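Local coordinates for exopolyphosphatase (Aquifex aeolicus, PDB 1T6C), which probably hydrolyses phosphoanhydride bonds of polyphosphate or guanosine pentaphosphate, as a Ppx/GppA phosphatase of actin-like fold, and binds a calcium ion, at residues E83-V88 and V110-E115; M12-I17 and G303-E308. One frame throughout, in Å; residues are numbered along the deposited sequence. Where two conformers were deposited one is given.

Contact 1. Residues E83-V88 and V110-E115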
ATOM      1  N   GLU A  83      10.248  21.737  -4.746  1.00 13.21           N
ATOM      2  CA  GLU A  83      10.502  22.556  -3.558  1.00 14.59           C
ATOM      3  C   GLU A  83      10.461  21.809  -2.223  1.00 13.81           C
ATOM      4  O   GLU A  83      11.140  22.192  -1.266  1.00 14.40           O
ATOM      5  CB  GLU A  83       9.534  23.729  -3.569  1.00 16.09           C
ATOM      6  CG  GLU A  83       9.969  24.739  -4.644  1.00 20.13           C
ATOM      7  CD  GLU A  83       9.137  26.008  -4.662  1.00 24.71           C
ATOM      8  OE1 GLU A  83       9.381  26.909  -3.819  1.00 29.93           O
ATOM      9  OE2 GLU A  83       8.254  26.098  -5.522  1.00 26.89           O
ATOM     10  N   ARG A  84       9.667  20.741  -2.151  1.00 13.22           N
ATOM     11  CA  ARG A  84       9.543  19.948  -0.923  1.00 12.59           C
ATOM     12  C   ARG A  84       9.640  18.483  -1.287  1.00 12.43           C
ATOM     13  O   ARG A  84       8.905  18.038  -2.168  1.00 12.06           O
ATOM     14  CB  ARG A  84       8.224  20.199  -0.196  1.00 13.18           C
ATOM     15  CG  ARG A  84       7.950  21.660   0.153  1.00 16.03           C
ATOM     16  CD  ARG A  84       6.688  21.862   0.994  1.00 20.89           C
ATOM     17  NE  ARG A  84       6.881  21.224   2.288  1.00 27.35           N
ATOM     18  CZ  ARG A  84       7.243  21.834   3.431  1.00 29.46           C
ATOM     19  NH1 ARG A  84       7.387  23.149   3.524  1.00 30.81           N
ATOM     20  NH2 ARG A  84       7.420  21.096   4.514  1.00 30.30           N
ATOM     21  N   VAL A  85      10.546  17.782  -0.614  1.00 11.69           N
ATOM     22  CA  VAL A  85      10.840  16.368  -0.852  1.00 12.17           C
ATOM     23  C   VAL A  85      10.840  15.648   0.492  1.00 11.97           C
ATOM     24  O   VAL A  85      11.476  16.117   1.454  1.00 13.06           O
ATOM     25  CB  VAL A  85      12.217  16.186  -1.465  1.00 13.15           C
ATOM     26  CG1 VAL A  85      12.535  14.702  -1.629  1.00 13.86           C
ATOM     27  CG2 VAL A  85      12.325  16.925  -2.754  1.00 14.87           C
ATOM     28  N   LYS A  86      10.152  14.505   0.561  1.00 10.58           N
ATOM     29  CA  LYS A  86      10.140  13.660   1.744  1.00  9.94           C
ATOM     30  C   LYS A  86      10.439  12.235   1.286  1.00 10.09           C
ATOM     31  O   LYS A  86       9.788  11.711   0.377  1.00 11.02           O
ATOM     32  CB  LYS A  86       8.805  13.709   2.478  1.00 10.93           C
ATOM     33  CG  LYS A  86       8.658  12.776   3.649  1.00 13.28           C
ATOM     34  CD  LYS A  86       9.530  13.189   4.812  1.00 15.87           C
ATOM     35  CE  LYS A  86       9.607  12.129   5.871  1.00 17.38           C
ATOM     36  NZ  LYS A  86      10.283  12.677   7.092  1.00 18.85           N
ATOM     37  N   ALA A  87      11.454  11.644   1.868  1.00  9.86           N
ATOM     38  CA  ALA A  87      11.846  10.264   1.534  1.00  9.40           C
ATOM     39  C   ALA A  87      11.688   9.374   2.748  1.00  9.81           C
ATOM     40  O   ALA A  87      12.080   9.746   3.877  1.00 10.18           O
ATOM     41  CB  ALA A  87      13.242  10.236   1.057  1.00 10.03           C
ATOM     42  N   VAL A  88      11.091   8.206   2.528  1.00 10.14           N
ATOM     43  CA  VAL A  88      10.814   7.262   3.609  1.00 10.32           C
ATOM     44  C   VAL A  88      11.293   5.874   3.236  1.00 11.61           C
ATOM     45  O   VAL A  88      11.375   5.539   2.048  1.00 11.62           O
ATOM     46  CB  VAL A  88       9.303   7.226   4.018  1.00 10.67           C
ATOM     47  CG1 VAL A  88       8.792   8.572   4.476  1.00 11.75           C
ATOM     48  CG2 VAL A  88       8.434   6.703   2.890  1.00 12.70           C
ATOM     49  N   VAL A 110      24.031  11.177  -1.627  1.00 16.84           N
ATOM     50  CA  VAL A 110      22.865  11.635  -2.388  1.00 16.69           C
ATOM     51  C   VAL A 110      22.363  13.018  -1.916  1.00 16.38           C
ATOM     52  O   VAL A 110      21.782  13.774  -2.679  1.00 17.39           O
ATOM     53  CB  VAL A 110      21.706  10.589  -2.335  1.00 16.84           C
ATOM     54  CG1 VAL A 110      20.579  11.027  -3.235  1.00 17.57           C
ATOM     55  CG2 VAL A 110      22.203   9.185  -2.699  1.00 17.13           C
ATOM     56  N   GLY A 111      22.572  13.355  -0.644  1.00 15.61           N
ATOM     57  CA  GLY A 111      22.138  14.635  -0.145  1.00 16.11           C
ATOM     58  C   GLY A 111      20.718  14.630   0.352  1.00 15.49           C
ATOM     59  O   GLY A 111      20.096  15.688   0.490  1.00 15.89           O
ATOM     60  N   LEU A 112      20.249  13.443   0.722  1.00 15.61           N
ATOM     61  CA  LEU A 112      18.853  13.206   1.074  1.00 16.13           C
ATOM     62  C   LEU A 112      18.791  12.489   2.423  1.00 14.78           C
ATOM     63  O   LEU A 112      19.523  11.519   2.633  1.00 14.51           O
ATOM     64  CB  LEU A 112      18.171  12.334   0.017  0.50 16.83           C
ATOM     65  CG  LEU A 112      16.975  12.843  -0.793  0.50 19.53           C
ATOM     66  CD1 LEU A 112      16.894  14.333  -0.931  0.50 18.77           C
ATOM     67  CD2 LEU A 112      17.019  12.162  -2.158  0.50 18.21           C
ATOM     68  N   VAL A 113      17.924  12.947   3.309  1.00 13.05           N
ATOM     69  CA  VAL A 113      17.534  12.183   4.499  1.00 13.20           C
ATOM     70  C   VAL A 113      16.370  11.255   4.157  1.00 13.40           C
ATOM     71  O   VAL A 113      15.394  11.695   3.569  1.00 15.10           O
ATOM     72  CB  VAL A 113      17.146  13.107   5.685  1.00 14.17           C
ATOM     73  CG1 VAL A 113      16.661  12.316   6.855  1.00 14.82           C
ATOM     74  CG2 VAL A 113      18.359  13.929   6.100  1.00 15.78           C
ATOM     75  N   VAL A 114      16.524   9.980   4.493  1.00 12.97           N
ATOM     76  CA  VAL A 114      15.459   8.983   4.361  1.00 13.07           C
ATOM     77  C   VAL A 114      15.037   8.617   5.792  1.00 13.69           C
ATOM     78  O   VAL A 114      15.863   8.223   6.607  1.00 14.66           O
ATOM     79  CB  VAL A 114      15.953   7.721   3.652  1.00 13.74           C
ATOM     80  CG1 VAL A 114      14.819   6.657   3.609  1.00 14.21           C
ATOM     81  CG2 VAL A 114      16.450   8.034   2.253  1.00 14.20           C
ATOM     82  N   GLU A 115      13.765   8.839   6.104  1.00 12.63           N
ATOM     83  CA  GLU A 115      13.214   8.491   7.396  1.00 13.48           C
ATOM     84  C   GLU A 115      12.654   7.082   7.365  1.00 13.93           C
ATOM     85  O   GLU A 115      11.834   6.774   6.533  1.00 12.47           O
ATOM     86  CB  GLU A 115      12.090   9.441   7.773  1.00 13.44           C
ATOM     87  CG  GLU A 115      11.618   9.148   9.186  1.00 15.85           C
ATOM     88  CD  GLU A 115      10.413   9.951   9.601  1.00 19.43           C
ATOM     89  OE1 GLU A 115       9.813  10.682   8.766  1.00 22.57           O
ATOM     90  OE2 GLU A 115      10.052   9.803  10.792  1.00 21.12           O
TER
HETATM   91  O   HOH W   1      13.167  13.122   3.684  1.00 15.73           O
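K86 and E115 each carry CG anti to the backbone N, but the lysine then bends at chi2 (70°) while the glutamate runs on extended, and the two chains cross obliquely with the charged groups meeting. K86 NZ lies 2.6 Å from E115 OE1 in a short salt bridge; it comes from the anti side of the carboxylate, 31° out of its plane. Long flexible side chains suit this partly exposed edge, where a charge pair can close over the strands. Beneath it E115 N gives A87 O a nearly straight hydrogen bond of 2.9 Å (168° at the hydrogen). The same carbonyl oxygen also receives a weaker CA-H...O contact from V114, and V88 CA makes a closer one of 3.1 Å to E115 O. One residue earlier the backbones have drawn apart, and a water takes the place of a direct bond, accepting from A87 N at 2.9 Å and donating to V113 O at 2.6 Å. On the other face a methyl is small enough for A87 to sit close to the neighbouring backbone, its CB 3.6 Å from V113 O, with V114 CG2 beside it. Branched V114 completes this apolar side, turning towards L103 and V106 of helix 99-109, and V85 rests on I77 of helix 60-79. The short parallel pairing, joined through helical segments 91-94 and 99-109, is a beta-alpha-beta crossover that forms the edge of the five-stranded sheet of the actin-like fold, with strand order 3-2-1-4-5.

Contact 2. Residues M12-I17 and G303-E308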
ATOM      1  N   MET A  12       3.467  24.968  -6.809  1.00 20.89           N
ATOM      2  CA  MET A  12       4.618  24.384  -6.149  1.00 19.26           C
ATOM      3  C   MET A  12       4.674  22.914  -6.548  1.00 17.15           C
ATOM      4  O   MET A  12       3.652  22.257  -6.705  1.00 17.07           O
ATOM      5  CB  MET A  12       4.474  24.497  -4.629  1.00 20.25           C
ATOM      6  CG  MET A  12       5.555  23.802  -3.880  1.00 23.01           C
ATOM      7  SD  MET A  12       5.554  24.150  -2.149  1.00 27.80           S
ATOM      8  CE  MET A  12       6.025  25.933  -2.147  1.00 30.96           C
ATOM      9  N   ARG A  13       5.874  22.417  -6.724  1.00 15.04           N
ATOM     10  CA  ARG A  13       6.076  20.985  -6.925  1.00 13.91           C
ATOM     11  C   ARG A  13       6.611  20.339  -5.653  1.00 13.40           C
ATOM     12  O   ARG A  13       7.438  20.918  -4.932  1.00 14.02           O
ATOM     13  CB  ARG A  13       7.017  20.744  -8.088  1.00 14.00           C
ATOM     14  CG  ARG A  13       6.440  21.193  -9.406  1.00 15.29           C
ATOM     15  CD  ARG A  13       7.437  21.163 -10.510  1.00 16.84           C
ATOM     16  NE  ARG A  13       6.785  21.332 -11.792  1.00 16.07           N
ATOM     17  CZ  ARG A  13       7.442  21.333 -12.928  1.00 15.96           C
ATOM     18  NH1 ARG A  13       8.765  21.159 -12.953  1.00 18.03           N
ATOM     19  NH2 ARG A  13       6.789  21.475 -14.059  1.00 17.89           N
ATOM     20  N   VAL A  14       6.135  19.119  -5.382  1.00 11.88           N
ATOM     21  CA  VAL A  14       6.502  18.334  -4.196  1.00 12.11           C
ATOM     22  C   VAL A  14       6.767  16.909  -4.657  1.00 11.28           C
ATOM     23  O   VAL A  14       6.297  16.486  -5.710  1.00 11.28           O
ATOM     24  CB  VAL A  14       5.399  18.402  -3.090  1.00 12.37           C
ATOM     25  CG1 VAL A  14       5.211  19.857  -2.679  1.00 13.48           C
ATOM     26  CG2 VAL A  14       4.102  17.794  -3.526  1.00 14.30           C
ATOM     27  N   ALA A  15       7.568  16.187  -3.899  1.00 10.75           N
ATOM     28  CA  ALA A  15       7.899  14.823  -4.251  1.00  9.71           C
ATOM     29  C   ALA A  15       8.018  13.931  -3.045  1.00  9.80           C
ATOM     30  O   ALA A  15       8.358  14.369  -1.944  1.00 10.07           O
ATOM     31  CB  ALA A  15       9.191  14.788  -4.981  1.00 10.48           C
ATOM     32  N   SER A  16       7.803  12.643  -3.297  1.00  9.99           N
ATOM     33  CA  SER A  16       7.981  11.604  -2.303  1.00 10.00           C
ATOM     34  C   SER A  16       8.852  10.526  -2.891  1.00 10.50           C
ATOM     35  O   SER A  16       8.779  10.275  -4.094  1.00 10.42           O
ATOM     36  CB  SER A  16       6.648  10.998  -1.817  1.00 11.54           C
ATOM     37  OG  SER A  16       6.010  10.295  -2.841  1.00 13.69           O
ATOM     38  N   ILE A  17       9.671   9.931  -2.038  1.00 10.03           N
ATOM     39  CA  ILE A  17      10.472   8.743  -2.390  1.00  9.60           C
ATOM     40  C   ILE A  17      10.136   7.712  -1.334  1.00 10.70           C
ATOM     41  O   ILE A  17      10.145   8.005  -0.139  1.00 10.65           O
ATOM     42  CB  ILE A  17      11.943   9.087  -2.382  1.00 10.09           C
ATOM     43  CG1 ILE A  17      12.272  10.045  -3.525  1.00 12.33           C
ATOM     44  CG2 ILE A  17      12.762   7.823  -2.467  1.00 10.84           C
ATOM     45  CD1 ILE A  17      13.689  10.553  -3.513  1.00 13.46           C
ATOM     46  N   GLY A 303       0.092  10.143  -0.079  1.00 10.07           N
ATOM     47  CA  GLY A 303      -0.182  10.766   1.221  1.00  9.86           C
ATOM     48  C   GLY A 303       0.995  11.555   1.735  1.00  9.93           C
ATOM     49  O   GLY A 303       0.833  12.556   2.432  1.00 11.58           O
ATOM     50  N   VAL A 304       2.203  11.098   1.411  1.00 10.27           N
ATOM     51  CA  VAL A 304       3.378  11.894   1.709  1.00  9.68           C
ATOM     52  C   VAL A 304       3.322  13.260   0.994  1.00 10.59           C
ATOM     53  O   VAL A 304       3.703  14.290   1.565  1.00 11.29           O
ATOM     54  CB  VAL A 304       4.668  11.118   1.337  1.00 10.23           C
ATOM     55  CG1 VAL A 304       5.923  12.012   1.427  1.00  9.65           C
ATOM     56  CG2 VAL A 304       4.836   9.885   2.232  1.00 10.96           C
ATOM     57  N   LEU A 305       2.815  13.274  -0.227  1.00 11.17           N
ATOM     58  CA  LEU A 305       2.672  14.512  -0.991  1.00 11.09           C
ATOM     59  C   LEU A 305       1.649  15.411  -0.307  1.00 12.47           C
ATOM     60  O   LEU A 305       1.853  16.623  -0.171  1.00 13.01           O
ATOM     61  CB  LEU A 305       2.238  14.244  -2.416  1.00 12.01           C
ATOM     62  CG  LEU A 305       3.036  13.236  -3.229  1.00 11.16           C
ATOM     63  CD1 LEU A 305       2.285  12.912  -4.486  1.00 12.40           C
ATOM     64  CD2 LEU A 305       4.424  13.771  -3.539  1.00 13.39           C
ATOM     65  N   VAL A 306       0.546  14.815   0.130  1.00 11.64           N
ATOM     66  CA  VAL A 306      -0.484  15.576   0.815  1.00 12.36           C
ATOM     67  C   VAL A 306       0.098  16.197   2.088  1.00 13.36           C
ATOM     68  O   VAL A 306      -0.152  17.363   2.394  1.00 14.51           O
ATOM     69  CB  VAL A 306      -1.727  14.712   1.140  1.00 12.30           C
ATOM     70  CG1 VAL A 306      -2.687  15.496   2.010  1.00 12.80           C
ATOM     71  CG2 VAL A 306      -2.425  14.265  -0.147  1.00 12.16           C
ATOM     72  N   SER A 307       0.876  15.427   2.826  1.00 13.60           N
ATOM     73  CA  SER A 307       1.481  15.898   4.063  1.00 14.55           C
ATOM     74  C   SER A 307       2.364  17.113   3.800  1.00 15.73           C
ATOM     75  O   SER A 307       2.340  18.074   4.578  1.00 15.54           O
ATOM     76  CB  SER A 307       2.281  14.775   4.705  1.00 14.24           C
ATOM     77  OG  SER A 307       2.968  15.227   5.852  1.00 18.72           O
ATOM     78  N   GLU A 308       3.100  17.093   2.693  1.00 15.58           N
ATOM     79  CA  GLU A 308       3.994  18.194   2.375  1.00 17.46           C
ATOM     80  C   GLU A 308       3.202  19.446   2.073  1.00 18.83           C
ATOM     81  O   GLU A 308       3.611  20.537   2.477  1.00 19.94           O
ATOM     82  CB  GLU A 308       4.956  17.842   1.226  1.00 17.76           C
ATOM     83  CG  GLU A 308       6.108  16.932   1.642  1.00 20.04           C
ATOM     84  CD  GLU A 308       6.903  17.397   2.881  1.00 22.15           C
ATOM     85  OE1 GLU A 308       7.335  18.575   2.936  1.00 22.26           O
ATOM     86  OE2 GLU A 308       7.106  16.580   3.808  1.00 24.52           O
TER
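L305 lays its CD2 methyl over the backbone of strand 12-17, 3.6 Å from both A15 C and S16 N, so that one branch of the leucine covers the peptide link between them. Its CB points past the strand, but with CG anti to the carbonyl carbon (chi1 -52°) the branch point turns back toward it, and from there CD2 makes the contact. The same CD2 reaches V14 CG2 at 4.0 Å, the two side chains crossing at a slant, and leucine suits the place because its long apolar arm carries a single methyl far enough to touch both the peptide and the neighbouring valine. One residue back along the helix, V304 turns its CG1 onto S16 CB at 3.5 Å, tighter than usual for two carbons. A small serine allows this close approach, and its hydroxyl is not wasted in the buried setting: with chi1 at 67°, OG lies between the backbone N and the carbonyl carbon, and it is hydrogen-bonded to R301 O, just before the segment. The packing is that of a helix across the face of a beta-sheet, with segment axes 7.5 Å apart at closest and directed 138° apart. In the actin-like fold two such sheets lie in separate halves of the chain; helix 300-313 follows strand 292-296 of the second sheet, yet here it packs on the first, with Y125 of helix 119-133 against V304. V304 and E308, one helical turn apart and linked by a backbone bond from E308 N to V304 O, both direct CB at the strand. E308 packs with its aliphatic root, CB standing 4.4 Å from V14 CB, while its carboxylate turns aside, OE1 forming a salt bridge with R84 on the adjoining strand.

Overall arrangement
Contacts 1 and 2 have centres about 11 Å apart and meet on the same five-stranded sheet, where strands 12-19 and 84-89 are parallel neighbours. Along the chain the order is 12-17, 83-88, 110-115 and 303-308, so the inner pairing of contact 1 is local whereas contact 2 brings the two chain ends together. A probable hydrogen bond of 2.8 Å from V88 N to I17 O joins the strands, and K86 CB packs against V304 CG1 at 3.5 Å. Helix 300-313 therefore spans both strands, while helices 60-79 and 99-109 lie against the opposite face, giving a layered half-molecule whose C-terminal helix comes back from the second sheet.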